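Local coordinates for Mll8374 protein (Mesorhizobium loti, PDB 3B5E) that probably hydrolyses carboxylic esters, as a carboxylesterase of the alpha/beta-hydrolase fold whose natural substrate is not established, at residues A[16-21]-A[96-101]; A[35-40]-A[72-77]; A[41-46]-A[61-66]; A[127-132]-A[154-159]; A[138-143]-A[210-215]. All coordinates share one frame; numbering follows the deposited sequence. Where two conformers were deposited one is given.

Contact 1. Residues A[16-21]-A[96-101]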
# COMPACT_ATOMS: atom_id res chain seq x y z
N LEU A 16 19.08 -0.27 -2.68
CA LEU A 16 18.36 0.66 -1.80
C LEU A 16 17.87 -0.10 -0.56
O LEU A 16 18.12 -1.29 -0.43
CB LEU A 16 17.22 1.37 -2.56
CG LEU A 16 17.63 2.20 -3.78
CD1 LEU A 16 16.44 2.96 -4.40
CD2 LEU A 16 18.75 3.15 -3.40
N ALA A 17 17.19 0.57 0.35
CA ALA A 17 16.83 -0.02 1.65
C ALA A 17 15.90 -1.22 1.54
O ALA A 17 15.95 -2.11 2.36
CB ALA A 17 16.22 1.06 2.56
N PHE A 18 15.04 -1.22 0.51
CA PHE A 18 14.10 -2.32 0.24
C PHE A 18 14.39 -2.88 -1.14
O PHE A 18 14.64 -2.11 -2.06
CB PHE A 18 12.63 -1.81 0.28
CG PHE A 18 12.14 -1.51 1.66
CD1 PHE A 18 12.63 -0.41 2.36
CD2 PHE A 18 11.22 -2.33 2.28
CE1 PHE A 18 12.19 -0.14 3.64
CE2 PHE A 18 10.77 -2.05 3.55
CZ PHE A 18 11.27 -0.98 4.24
N PRO A 19 14.35 -4.21 -1.29
CA PRO A 19 14.46 -4.70 -2.67
C PRO A 19 13.21 -4.32 -3.48
O PRO A 19 12.13 -4.20 -2.92
CB PRO A 19 14.57 -6.22 -2.52
CG PRO A 19 14.76 -6.47 -1.08
CD PRO A 19 14.20 -5.32 -0.34
N TYR A 20 13.40 -4.09 -4.77
CA TYR A 20 12.30 -3.70 -5.65
C TYR A 20 12.57 -3.98 -7.10
O TYR A 20 13.72 -4.09 -7.52
CB TYR A 20 11.89 -2.22 -5.47
CG TYR A 20 12.91 -1.25 -5.99
CD1 TYR A 20 14.11 -1.03 -5.31
CD2 TYR A 20 12.69 -0.60 -7.20
CE1 TYR A 20 15.07 -0.15 -5.81
CE2 TYR A 20 13.63 0.27 -7.71
CZ TYR A 20 14.81 0.50 -7.03
OH TYR A 20 15.72 1.38 -7.61
N ARG A 21 11.48 -4.08 -7.87
CA ARG A 21 11.54 -4.14 -9.31
C ARG A 21 10.85 -2.87 -9.84
O ARG A 21 9.86 -2.38 -9.25
CB ARG A 21 10.79 -5.35 -9.83
CG ARG A 21 11.39 -6.65 -9.42
CD ARG A 21 10.51 -7.78 -9.91
NE ARG A 21 11.00 -9.07 -9.41
CZ ARG A 21 11.91 -9.84 -9.99
NH1 ARG A 21 12.47 -9.53 -11.15
NH2 ARG A 21 12.26 -10.97 -9.39
N ALA A 96 9.73 5.14 4.21
CA ALA A 96 9.61 6.56 3.94
C ALA A 96 10.89 7.07 3.26
O ALA A 96 10.83 7.68 2.17
CB ALA A 96 9.34 7.33 5.25
N ALA A 97 12.04 6.74 3.87
CA ALA A 97 13.36 7.09 3.32
C ALA A 97 13.54 6.47 1.92
O ALA A 97 13.96 7.15 0.99
CB ALA A 97 14.46 6.64 4.25
N PHE A 98 13.17 5.19 1.80
CA PHE A 98 13.23 4.47 0.53
C PHE A 98 12.41 5.13 -0.59
O PHE A 98 12.88 5.22 -1.75
CB PHE A 98 12.76 3.01 0.74
CG PHE A 98 12.49 2.27 -0.55
CD1 PHE A 98 13.56 1.81 -1.31
CD2 PHE A 98 11.20 2.05 -0.99
CE1 PHE A 98 13.34 1.14 -2.50
CE2 PHE A 98 10.95 1.38 -2.19
CZ PHE A 98 12.04 0.91 -2.95
N THR A 99 11.21 5.62 -0.26
CA THR A 99 10.35 6.25 -1.28
C THR A 99 11.08 7.42 -1.89
O THR A 99 11.10 7.58 -3.09
CB THR A 99 8.93 6.73 -0.77
OG1 THR A 99 9.05 7.83 0.14
CG2 THR A 99 8.19 5.61 -0.13
N ASN A 100 11.69 8.22 -1.03
CA ASN A 100 12.43 9.37 -1.48
C ASN A 100 13.66 9.00 -2.35
O ASN A 100 13.87 9.61 -3.41
CB ASN A 100 12.72 10.27 -0.26
CG ASN A 100 11.40 10.82 0.39
OD1 ASN A 100 10.38 11.07 -0.31
ND2 ASN A 100 11.41 10.97 1.72
N GLU A 101 14.43 8.01 -1.89
CA GLU A 101 15.57 7.44 -2.63
C GLU A 101 15.11 6.98 -4.01
O GLU A 101 15.67 7.38 -5.02
CB GLU A 101 16.15 6.19 -1.95
CG GLU A 101 16.83 6.34 -0.62
CD GLU A 101 17.52 5.03 -0.20
OE1 GLU A 101 16.85 3.96 -0.03
OE2 GLU A 101 18.76 5.08 -0.04

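Contact 2. Residues A[35-40]-A[72-77]. With SO4 (sulfate ion), chain C.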
# COMPACT_ATOMS: atom_id res chain seq x y z
N LEU A 35 3.70 -0.53 -5.09
CA LEU A 35 2.96 -1.75 -4.78
C LEU A 35 3.58 -2.42 -3.56
O LEU A 35 4.80 -2.65 -3.51
CB LEU A 35 2.99 -2.71 -5.96
CG LEU A 35 2.67 -2.19 -7.36
CD1 LEU A 35 2.78 -3.38 -8.34
CD2 LEU A 35 1.31 -1.58 -7.40
N LEU A 36 2.74 -2.72 -2.55
CA LEU A 36 3.15 -3.42 -1.33
C LEU A 36 2.28 -4.65 -1.10
O LEU A 36 1.11 -4.55 -0.70
CB LEU A 36 3.09 -2.50 -0.11
CG LEU A 36 4.02 -1.28 -0.06
CD1 LEU A 36 3.42 -0.09 -0.88
CD2 LEU A 36 4.40 -0.82 1.36
N HIS A 37 2.90 -5.79 -1.34
CA HIS A 37 2.31 -7.11 -1.28
C HIS A 37 1.78 -7.54 0.10
O HIS A 37 2.16 -7.01 1.12
CB HIS A 37 3.36 -8.13 -1.81
CG HIS A 37 4.59 -8.23 -0.96
ND1 HIS A 37 4.62 -8.91 0.24
CD2 HIS A 37 5.84 -7.70 -1.11
CE1 HIS A 37 5.82 -8.79 0.79
NE2 HIS A 37 6.58 -8.07 -0.02
N GLY A 38 0.92 -8.57 0.09
CA GLY A 38 0.49 -9.22 1.31
C GLY A 38 1.59 -10.06 1.94
O GLY A 38 2.60 -10.37 1.30
N SER A 39 1.37 -10.43 3.18
CA SER A 39 2.37 -11.21 3.93
C SER A 39 2.50 -12.62 3.36
O SER A 39 1.51 -13.21 2.91
CB SER A 39 2.02 -11.27 5.40
OG SER A 39 1.00 -12.21 5.65
N GLY A 40 3.73 -13.14 3.38
CA GLY A 40 4.00 -14.49 2.95
C GLY A 40 4.27 -14.68 1.48
O GLY A 40 4.52 -15.79 1.06
N PHE A 72 7.64 -12.80 2.20
CA PHE A 72 8.08 -11.67 3.00
C PHE A 72 6.87 -10.97 3.63
O PHE A 72 5.70 -11.18 3.25
CB PHE A 72 8.93 -10.70 2.12
CG PHE A 72 10.09 -11.40 1.46
CD1 PHE A 72 11.30 -11.54 2.13
CD2 PHE A 72 9.96 -12.00 0.20
CE1 PHE A 72 12.34 -12.26 1.57
CE2 PHE A 72 11.00 -12.72 -0.37
CZ PHE A 72 12.19 -12.84 0.32
N ARG A 73 7.19 -10.14 4.62
CA ARG A 73 6.22 -9.28 5.25
C ARG A 73 6.88 -7.96 5.60
O ARG A 73 8.09 -7.84 5.56
CB ARG A 73 5.61 -9.95 6.49
CG ARG A 73 6.63 -10.42 7.57
CD ARG A 73 5.91 -11.09 8.76
NE ARG A 73 4.91 -10.18 9.30
CZ ARG A 73 3.60 -10.29 9.17
NH1 ARG A 73 3.04 -11.36 8.63
NH2 ARG A 73 2.82 -9.32 9.67
N TRP A 74 6.04 -6.99 5.96
CA TRP A 74 6.43 -5.59 6.11
C TRP A 74 6.82 -5.19 7.53
O TRP A 74 7.56 -4.25 7.73
CB TRP A 74 5.28 -4.71 5.57
CG TRP A 74 5.16 -4.90 4.07
CD1 TRP A 74 4.27 -5.69 3.41
CD2 TRP A 74 6.00 -4.33 3.06
NE1 TRP A 74 4.51 -5.67 2.07
CE2 TRP A 74 5.57 -4.83 1.82
CE3 TRP A 74 7.10 -3.46 3.09
CZ2 TRP A 74 6.16 -4.47 0.64
CZ3 TRP A 74 7.68 -3.10 1.92
CH2 TRP A 74 7.22 -3.62 0.71
N PHE A 75 6.27 -5.89 8.51
CA PHE A 75 6.61 -5.66 9.92
C PHE A 75 6.20 -6.88 10.73
O PHE A 75 5.36 -7.65 10.32
CB PHE A 75 6.00 -4.36 10.48
CG PHE A 75 4.55 -4.15 10.14
CD1 PHE A 75 3.54 -4.81 10.85
CD2 PHE A 75 4.18 -3.25 9.14
CE1 PHE A 75 2.21 -4.59 10.56
CE2 PHE A 75 2.85 -3.07 8.81
CZ PHE A 75 1.84 -3.74 9.54
N GLU A 76 6.80 -7.04 11.90
CA GLU A 76 6.62 -8.25 12.68
C GLU A 76 5.22 -8.34 13.25
O GLU A 76 4.60 -7.34 13.65
CB GLU A 76 7.65 -8.31 13.82
CG GLU A 76 9.09 -8.28 13.34
CD GLU A 76 9.62 -9.62 12.79
OE1 GLU A 76 8.83 -10.59 12.65
OE2 GLU A 76 10.84 -9.68 12.48
N ARG A 77 4.71 -9.57 13.28
CA ARG A 77 3.44 -9.86 13.91
C ARG A 77 3.64 -10.60 15.25
O ARG A 77 4.49 -11.48 15.37
CB ARG A 77 2.60 -10.71 12.97
CG ARG A 77 1.22 -10.93 13.50
CD ARG A 77 0.36 -11.54 12.50
NE ARG A 77 0.82 -12.86 12.15
CZ ARG A 77 0.10 -13.76 11.51
NH1 ARG A 77 -1.16 -13.51 11.16
NH2 ARG A 77 0.63 -14.94 11.24
S SO4 C . -0.81 -10.34 8.42
O1 SO4 C . -0.25 -9.02 8.55
O2 SO4 C . 0.16 -11.37 8.09
O3 SO4 C . -1.70 -10.39 7.33
O4 SO4 C . -1.42 -10.74 9.69

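Contact 3. Residues A[41-46]-A[61-66]. With EDO (1,2-ethanediol), chain K.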
# COMPACT_ATOMS: atom_id res chain seq x y z
N VAL A 41 4.28 -13.59 0.72
CA VAL A 41 4.52 -13.62 -0.74
C VAL A 41 5.58 -12.57 -1.09
O VAL A 41 6.20 -12.01 -0.19
CB VAL A 41 3.17 -13.44 -1.52
CG1 VAL A 41 2.24 -14.62 -1.20
CG2 VAL A 41 2.50 -12.11 -1.16
N ASP A 42 5.78 -12.30 -2.37
CA ASP A 42 6.81 -11.33 -2.76
C ASP A 42 6.28 -10.21 -3.67
O ASP A 42 5.08 -10.08 -3.92
CB ASP A 42 8.02 -12.07 -3.37
CG ASP A 42 7.74 -12.65 -4.75
OD1 ASP A 42 6.79 -12.25 -5.43
OD2 ASP A 42 8.50 -13.54 -5.15
N GLU A 43 7.21 -9.39 -4.14
CA GLU A 43 6.93 -8.19 -4.91
C GLU A 43 6.34 -8.44 -6.30
O GLU A 43 5.88 -7.51 -6.94
CB GLU A 43 8.21 -7.36 -5.04
CG GLU A 43 9.20 -7.83 -6.09
CD GLU A 43 9.89 -9.16 -5.79
OE1 GLU A 43 9.92 -9.59 -4.62
OE2 GLU A 43 10.42 -9.78 -6.74
N THR A 44 6.37 -9.67 -6.78
CA THR A 44 5.79 -9.97 -8.09
C THR A 44 4.25 -10.08 -8.05
O THR A 44 3.59 -10.05 -9.10
CB THR A 44 6.37 -11.27 -8.67
OG1 THR A 44 5.99 -12.37 -7.83
CG2 THR A 44 7.88 -11.18 -8.79
N THR A 45 3.69 -10.22 -6.86
CA THR A 45 2.31 -10.67 -6.69
C THR A 45 1.22 -9.65 -7.05
O THR A 45 0.15 -10.03 -7.50
CB THR A 45 2.06 -11.27 -5.27
OG1 THR A 45 2.34 -10.29 -4.28
CG2 THR A 45 2.91 -12.52 -5.03
N LEU A 46 1.50 -8.36 -6.90
CA LEU A 46 0.52 -7.32 -7.24
C LEU A 46 0.71 -6.76 -8.65
O LEU A 46 -0.07 -5.90 -9.08
CB LEU A 46 0.56 -6.19 -6.21
CG LEU A 46 0.16 -6.46 -4.74
CD1 LEU A 46 0.11 -5.17 -4.02
CD2 LEU A 46 -1.22 -7.19 -4.70
N ALA A 61 7.56 -2.14 -7.56
CA ALA A 61 7.10 -3.34 -6.89
C ALA A 61 8.13 -3.67 -5.80
O ALA A 61 9.14 -4.30 -6.07
CB ALA A 61 6.96 -4.46 -7.87
N ALA A 62 7.82 -3.23 -4.57
CA ALA A 62 8.73 -3.31 -3.43
C ALA A 62 8.55 -4.62 -2.65
O ALA A 62 7.45 -5.19 -2.58
CB ALA A 62 8.54 -2.12 -2.54
N ARG A 63 9.63 -5.06 -2.03
CA ARG A 63 9.63 -6.29 -1.21
C ARG A 63 9.84 -5.97 0.26
O ARG A 63 10.73 -5.21 0.61
CB ARG A 63 10.73 -7.24 -1.69
CG ARG A 63 10.76 -8.61 -0.97
CD ARG A 63 11.96 -9.43 -1.32
NE ARG A 63 11.82 -10.00 -2.66
CZ ARG A 63 12.61 -10.93 -3.18
NH1 ARG A 63 13.65 -11.39 -2.52
NH2 ARG A 63 12.35 -11.39 -4.39
N GLY A 64 9.02 -6.59 1.11
CA GLY A 64 9.20 -6.51 2.57
C GLY A 64 10.55 -7.05 3.04
O GLY A 64 11.18 -7.88 2.38
N ARG A 65 11.01 -6.55 4.17
CA ARG A 65 12.35 -6.90 4.65
C ARG A 65 12.40 -8.06 5.63
O ARG A 65 13.47 -8.50 6.01
CB ARG A 65 13.01 -5.69 5.26
CG ARG A 65 13.08 -4.56 4.28
CD ARG A 65 14.10 -3.54 4.64
NE ARG A 65 13.95 -3.02 6.00
CZ ARG A 65 14.67 -2.01 6.49
NH1 ARG A 65 15.60 -1.42 5.76
NH2 ARG A 65 14.46 -1.60 7.73
N ILE A 66 11.23 -8.58 6.00
CA ILE A 66 11.12 -9.66 6.97
C ILE A 66 10.68 -10.94 6.26
O ILE A 66 9.61 -10.95 5.66
CB ILE A 66 10.10 -9.28 8.06
CG1 ILE A 66 10.60 -8.05 8.82
CG2 ILE A 66 9.86 -10.43 9.04
CD1 ILE A 66 9.57 -7.43 9.66
C1 EDO K . 15.85 -13.81 -3.91
O1 EDO K . 14.78 -13.72 -4.86
C2 EDO K . 15.61 -15.01 -3.01
O2 EDO K . 15.03 -14.60 -1.76

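Contact 4. Residues A[127-132]-A[154-159]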
# COMPACT_ATOMS: atom_id res chain seq x y z
N SER A 127 0.05 3.15 7.94
CA SER A 127 1.02 3.57 8.96
C SER A 127 1.97 4.66 8.48
O SER A 127 2.31 5.57 9.23
CB SER A 127 1.84 2.35 9.42
OG SER A 127 0.98 1.46 10.06
N LEU A 128 2.39 4.54 7.21
CA LEU A 128 3.24 5.52 6.58
C LEU A 128 2.54 6.88 6.57
O LEU A 128 3.16 7.89 6.90
CB LEU A 128 3.62 5.06 5.17
CG LEU A 128 4.52 5.97 4.32
CD1 LEU A 128 5.92 6.17 4.95
CD2 LEU A 128 4.58 5.41 2.89
N MSE A 129 1.27 6.90 6.17
CA MSE A 129 0.49 8.15 6.17
C MSE A 129 0.44 8.82 7.55
O MSE A 129 0.56 10.03 7.66
CB MSE A 129 -0.96 7.91 5.70
CG MSE A 129 -1.09 7.52 4.24
SE MSE A 129 -2.93 6.88 3.85
CE MSE A 129 -3.81 8.25 4.75
N LEU A 130 0.27 8.01 8.60
CA LEU A 130 0.07 8.54 9.95
C LEU A 130 1.37 8.91 10.63
O LEU A 130 1.41 9.85 11.41
CB LEU A 130 -0.72 7.54 10.78
CG LEU A 130 -2.19 7.44 10.35
CD1 LEU A 130 -2.76 6.12 10.83
CD2 LEU A 130 -3.00 8.65 10.86
N LEU A 131 2.44 8.21 10.30
CA LEU A 131 3.72 8.41 10.95
C LEU A 131 4.68 9.32 10.16
O LEU A 131 5.56 9.92 10.77
CB LEU A 131 4.38 7.06 11.21
CG LEU A 131 3.69 6.10 12.20
CD1 LEU A 131 4.33 4.72 12.15
CD2 LEU A 131 3.72 6.61 13.67
N HIS A 132 4.53 9.42 8.84
CA HIS A 132 5.44 10.16 7.99
C HIS A 132 4.68 10.95 6.98
O HIS A 132 4.65 10.61 5.82
CB HIS A 132 6.40 9.21 7.30
CG HIS A 132 7.26 8.48 8.27
ND1 HIS A 132 8.39 9.03 8.80
CD2 HIS A 132 7.10 7.28 8.88
CE1 HIS A 132 8.93 8.18 9.66
NE2 HIS A 132 8.15 7.13 9.75
N THR A 154 -1.72 13.37 13.37
CA THR A 154 -1.30 13.70 12.02
C THR A 154 -2.46 14.23 11.20
O THR A 154 -3.55 13.66 11.22
CB THR A 154 -0.70 12.45 11.33
OG1 THR A 154 0.41 12.01 12.11
CG2 THR A 154 -0.21 12.78 9.93
N ASP A 155 -2.21 15.31 10.46
CA ASP A 155 -3.23 15.92 9.63
C ASP A 155 -3.12 15.34 8.24
O ASP A 155 -2.14 15.60 7.55
CB ASP A 155 -3.06 17.44 9.60
CG ASP A 155 -4.16 18.16 8.81
OD1 ASP A 155 -5.03 17.48 8.21
OD2 ASP A 155 -4.15 19.41 8.79
N LEU A 156 -4.14 14.58 7.82
CA LEU A 156 -4.14 13.92 6.52
C LEU A 156 -4.97 14.71 5.49
O LEU A 156 -5.34 14.19 4.43
CB LEU A 156 -4.71 12.49 6.64
CG LEU A 156 -4.01 11.53 7.61
CD1 LEU A 156 -4.76 10.19 7.66
CD2 LEU A 156 -2.55 11.29 7.30
N ALA A 157 -5.28 15.96 5.82
CA ALA A 157 -6.07 16.80 4.94
C ALA A 157 -5.46 16.75 3.56
O ALA A 157 -4.25 16.87 3.40
CB ALA A 157 -6.14 18.23 5.44
N GLY A 158 -6.30 16.55 2.56
CA GLY A 158 -5.85 16.54 1.19
C GLY A 158 -5.51 15.16 0.66
O GLY A 158 -5.35 15.00 -0.56
N ILE A 159 -5.37 14.16 1.53
CA ILE A 159 -5.08 12.81 1.06
C ILE A 159 -6.40 12.07 0.69
O ILE A 159 -7.35 12.06 1.45
CB ILE A 159 -4.23 12.01 2.10
CG1 ILE A 159 -2.92 12.74 2.34
CG2 ILE A 159 -3.95 10.58 1.64
CD1 ILE A 159 -2.11 12.18 3.50

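Contact 5. Residues A[138-143]-A[210-215]. With EDO (1,2-ethanediol), chain I.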
# COMPACT_ATOMS: atom_id res chain seq x y z
N LEU A 138 -2.11 9.73 -2.39
CA LEU A 138 -3.15 8.82 -2.88
C LEU A 138 -2.81 7.42 -2.39
O LEU A 138 -1.69 6.96 -2.60
CB LEU A 138 -3.18 8.81 -4.42
CG LEU A 138 -3.63 10.05 -5.22
CD1 LEU A 138 -3.59 9.74 -6.73
CD2 LEU A 138 -5.02 10.51 -4.81
N ALA A 139 -3.76 6.77 -1.72
CA ALA A 139 -3.54 5.43 -1.19
C ALA A 139 -4.74 4.54 -1.53
O ALA A 139 -5.88 4.97 -1.39
CB ALA A 139 -3.35 5.45 0.30
N ALA A 140 -4.46 3.32 -1.96
CA ALA A 140 -5.48 2.30 -2.23
C ALA A 140 -5.15 1.13 -1.31
O ALA A 140 -4.08 0.49 -1.45
CB ALA A 140 -5.48 1.87 -3.67
N LEU A 141 -6.06 0.88 -0.36
CA LEU A 141 -5.82 -0.04 0.73
C LEU A 141 -6.78 -1.23 0.56
O LEU A 141 -7.99 -1.10 0.79
CB LEU A 141 -6.08 0.63 2.09
CG LEU A 141 -5.33 1.95 2.39
CD1 LEU A 141 -5.69 2.47 3.77
CD2 LEU A 141 -3.82 1.83 2.27
N LEU A 142 -6.23 -2.38 0.20
CA LEU A 142 -7.05 -3.56 -0.09
C LEU A 142 -7.01 -4.47 1.14
O LEU A 142 -5.93 -4.91 1.55
CB LEU A 142 -6.54 -4.29 -1.32
CG LEU A 142 -6.44 -3.46 -2.60
CD1 LEU A 142 -6.02 -4.35 -3.77
CD2 LEU A 142 -7.75 -2.70 -2.88
N ARG A 143 -8.18 -4.73 1.72
CA ARG A 143 -8.34 -5.55 2.94
C ARG A 143 -7.46 -5.10 4.12
O ARG A 143 -6.76 -5.91 4.71
CB ARG A 143 -8.14 -7.02 2.65
CG ARG A 143 -8.74 -7.53 1.36
CD ARG A 143 -10.28 -7.49 1.36
NE ARG A 143 -10.71 -8.12 0.12
CZ ARG A 143 -10.75 -7.52 -1.06
NH1 ARG A 143 -10.51 -6.22 -1.19
NH2 ARG A 143 -11.07 -8.21 -2.12
N ARG A 210 -9.36 1.54 -10.55
CA ARG A 210 -9.43 2.27 -11.80
C ARG A 210 -10.46 3.36 -11.81
O ARG A 210 -10.15 4.50 -12.20
CB ARG A 210 -9.77 1.34 -12.94
CG ARG A 210 -8.63 1.02 -13.76
CD ARG A 210 -8.96 -0.13 -14.65
NE ARG A 210 -9.54 0.34 -15.88
CZ ARG A 210 -8.86 0.90 -16.87
NH1 ARG A 210 -7.54 1.08 -16.78
NH2 ARG A 210 -9.51 1.29 -17.96
N GLN A 211 -11.67 3.00 -11.39
CA GLN A 211 -12.83 3.91 -11.26
C GLN A 211 -12.55 5.08 -10.29
O GLN A 211 -12.95 6.22 -10.52
CB GLN A 211 -14.07 3.10 -10.81
CG GLN A 211 -14.72 2.26 -11.95
CD GLN A 211 -15.50 0.97 -11.51
OE1 GLN A 211 -15.63 0.62 -10.32
NE2 GLN A 211 -16.01 0.25 -12.52
N TRP A 212 -11.87 4.76 -9.19
CA TRP A 212 -11.48 5.74 -8.18
C TRP A 212 -10.39 6.67 -8.71
O TRP A 212 -10.48 7.89 -8.50
CB TRP A 212 -10.99 5.00 -6.96
CG TRP A 212 -10.41 5.81 -5.88
CD1 TRP A 212 -11.07 6.55 -4.96
CD2 TRP A 212 -9.02 5.90 -5.55
NE1 TRP A 212 -10.17 7.12 -4.08
CE2 TRP A 212 -8.91 6.73 -4.43
CE3 TRP A 212 -7.87 5.34 -6.11
CZ2 TRP A 212 -7.67 7.02 -3.85
CZ3 TRP A 212 -6.64 5.63 -5.53
CH2 TRP A 212 -6.56 6.47 -4.42
N LEU A 213 -9.42 6.12 -9.42
CA LEU A 213 -8.36 6.92 -10.03
C LEU A 213 -8.91 7.87 -11.10
O LEU A 213 -8.45 9.02 -11.20
CB LEU A 213 -7.26 6.03 -10.63
CG LEU A 213 -6.31 5.33 -9.66
CD1 LEU A 213 -5.36 4.44 -10.42
CD2 LEU A 213 -5.56 6.35 -8.79
N ALA A 214 -9.89 7.39 -11.88
CA ALA A 214 -10.54 8.20 -12.92
C ALA A 214 -11.35 9.34 -12.32
O ALA A 214 -11.60 10.33 -13.00
CB ALA A 214 -11.41 7.34 -13.82
N GLY A 215 -11.75 9.25 -11.06
CA GLY A 215 -12.35 10.39 -10.37
C GLY A 215 -13.82 10.53 -10.68
O GLY A 215 -14.35 9.77 -11.50
C1 EDO I . -4.04 -7.95 8.18
O1 EDO I . -3.01 -8.17 7.24
C2 EDO I . -5.33 -7.59 7.45
O2 EDO I . -5.43 -6.21 7.05

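Contact 1. Residues A[16-21]-A[96-101]
Leu16 lies against both Phe98 and Glu101 of helix 85-106. Its CB sits at the edge of the Phe98 ring, 3.9 Å from Phe98 CE1, and its CD2 runs past the Glu101 carboxylate. Ala17 offers its backbone N to Glu101 OE1 in a weak hydrogen bond of 3.4 Å, doubtful because it rests on one of two conformers of Glu101. Phe18 puts its CB over the centre of the Phe98 ring, a CH-pi contact 4.0 Å from the centroid, while its own ring is turned obliquely, the planes 49° apart, and CD1 meets Phe98 CB. Tyr20, on strand 20-23, takes the edge of Phe98 on its face in an offset edge-to-face pair, with Tyr20 CD1 3.6 Å from Phe98 CE1; its OH is hydrogen-bonded to His106. Phe98 holds CG anti to its backbone N (chi1 167°), which sets CG near Phe18 CD1. With that doubtful bond beside an aromatic cluster of Phe18, Tyr20 and Phe98, the hold on the helix probably rests mainly on apolar burial.

Contact 2. Residues A[35-40]-A[72-77]
Phe72 O meets the loop after strand 32-36: it accepts a 2.8 Å hydrogen bond from Gly40 N, which stands above the carbonyl plane, and a CA-H...O contact from Ser39. The same oxygen lies at the edge of the His37 ring, 3.4 Å from His37 CE1. Arg73 bends at chi3 (-55°), and its NE and NH2 grip Phe75 O side-on, in the guanidinium plane. Its NH1 passes Ser39 CB to reach sulfate O2, to which Ser39 OG also bonds at 2.7 Å; the anion probably comes from the crystallisation liquor. Trp74 NE1 donates in its ring plane to His37 O at 2.9 Å and lies over the face of the His37 imidazole. Leu36 CD2 covers the six-membered ring of Trp74 in a CH-pi contact, 3.9 Å from the centroid. His37 is fixed from two sides, ND1 donating to Gly38 O and NE2 accepting from Gly64 N. A His-Gly pair just beyond this strand is consistent with the oxyanion-hole loop of alpha/beta hydrolases. The contact joins the C-terminal end of strand 32-36 to the hairpin strand 71-73, with helices 85-106 and 120-131 packed on Leu36 and with Asn120 bonded to Trp74 N.

Contact 3. Residues A[41-46]-A[61-66]
Glu43 and Arg63 form a salt bridge in which one oxygen takes two nitrogens side-on: Arg63 NE reaches Glu43 OE1 at 2.8 Å and Arg63 NH2 reaches the same OE1 at 3.0 Å. OE1 lies in the guanidinium plane, but both nitrogens come to it from the same face of the carboxylate, the two planes being 39° apart. A weak third bond runs from NH2 to Glu43 OE2, which is also paired with Arg21. Behind the charges, Glu43 CB rests 3.4 Å from Ala61 O, and Ala61 CB touches Glu43 O. The bend at Glu43 chi2 (-69°) places CD, which lies beside Arg63 NH2. A leucine in place of Arg63 would probably leave Glu43 OE1 without its two donors, the carboxylate then held mainly through OE2 by Arg21. Further out, Asp42 shapes the turn that presents Glu43: its OD1 accepts from Thr44 N in an Asx turn, and its backbone O takes Thr45 OG1 at 2.8 Å. An ethanediol, probably from the crystallisation liquor, bonds weakly to the guanidinium. The loop between strand 32-36 and helix 47-53 is thereby fastened to the end of strand 58-62, itself flanked in the sheet by strands 20-23 and 32-36.

Contact 4. Residues A[127-132]-A[154-159]
Leu130 and Thr154 bring their CA atoms within 5.7 Å where the last turn of helix 120-131 meets an irregular loop. That loop is folded by two local turns: Asp155 OD1 accepts from Ala157 N at 2.8 Å, an Asx turn, and a type II turn runs from Leu156 to Ile159, with Gly158 at positive phi (93°). Thr154 OG1 donates to Leu130 O across a modelled 2.5 Å, a distance so short that its exact value is doubtful. Thr154 CG2 lies beside Met129 O. An alanine at Thr154 would probably leave Leu130 O without this donor near the helix end and open a gap beside Met129 O. Leu156 inserts its branches against the helix: CD2 comes 3.4 Å from Met129 O, and CD1 meets both Leu130 CD2 and the tip of Met129. Met129 is deposited as selenomethionine; the bend at its chi3 (46°) turns CE, which lies 3.6 Å from Leu156 CD1 and 3.9 Å from Ile159 CG2. Apolar packing and one hydroxyl-to-carbonyl bond thus join the C-terminal end of helix 120-131 to the loop leading into strand 160-166, while helix 85-106 packs on Leu128 through Ala96 and His186 bonds to the loop backbone.

Contact 5. Residues A[138-143]-A[210-215]
Trp212 of helix 203-214 reaches across to Leu138, Ala139 and Ala140 with the far rim of its indole. The bond from CA to CB is directed toward the strand, and CG stands anti to the backbone N (chi1 174°). The contacts begin on the six-membered ring. CZ2 lies 3.7 Å from Ala139 O, and CH2 comes 3.4 Å from that same oxygen and 4.1 Å from Leu138 CB. CZ3 completes the rim 4.4 Å from Ala140 CB. All three neighbours approach the ring obliquely. Leu213 adds a looser touch, its CD2 4.4 Å from Leu138 CD1. Residues 210-214 of the helix run nearly antiparallel to strand 138-142, at 162°, with the axes of these short segments 10.6 Å apart at closest, and the indole bridges that distance. Arg160 makes a cation-pi contact with Trp212 and donates to its backbone O. Strand 138-142 lies between strands 113-118 and 160-166 of the central sheet; helix 203-214 packs on it through Trp212, which also touches Leu162, while helix 120-131 packs against Ala139 and Leu141.

How the contacts relate
From the N terminus, contact 1 closes the widest loop of the first half, returning helix 85-106 to the segment entering strand 20-23. Contact 2 nests inside it and contact 3 inside contact 2, so strands 32-36 and 58-62 and the hairpin are tied in succession. The three touch: Arg21 pairs with Glu43, Phe18 packs on Trp74, and Arg73 N probably bonds to Ile66 O. Contacts 4 and 5 open after contact 1 has closed; their own segments alternate, so these two cross, meeting where Met129 SE packs on Ala139 CB. Contact 5 lies across the chain's centre from contacts 1 to 3, yet the mixed sheet links all four; contact 4 also touches contact 1, where Leu128 and His132 meet Ala96.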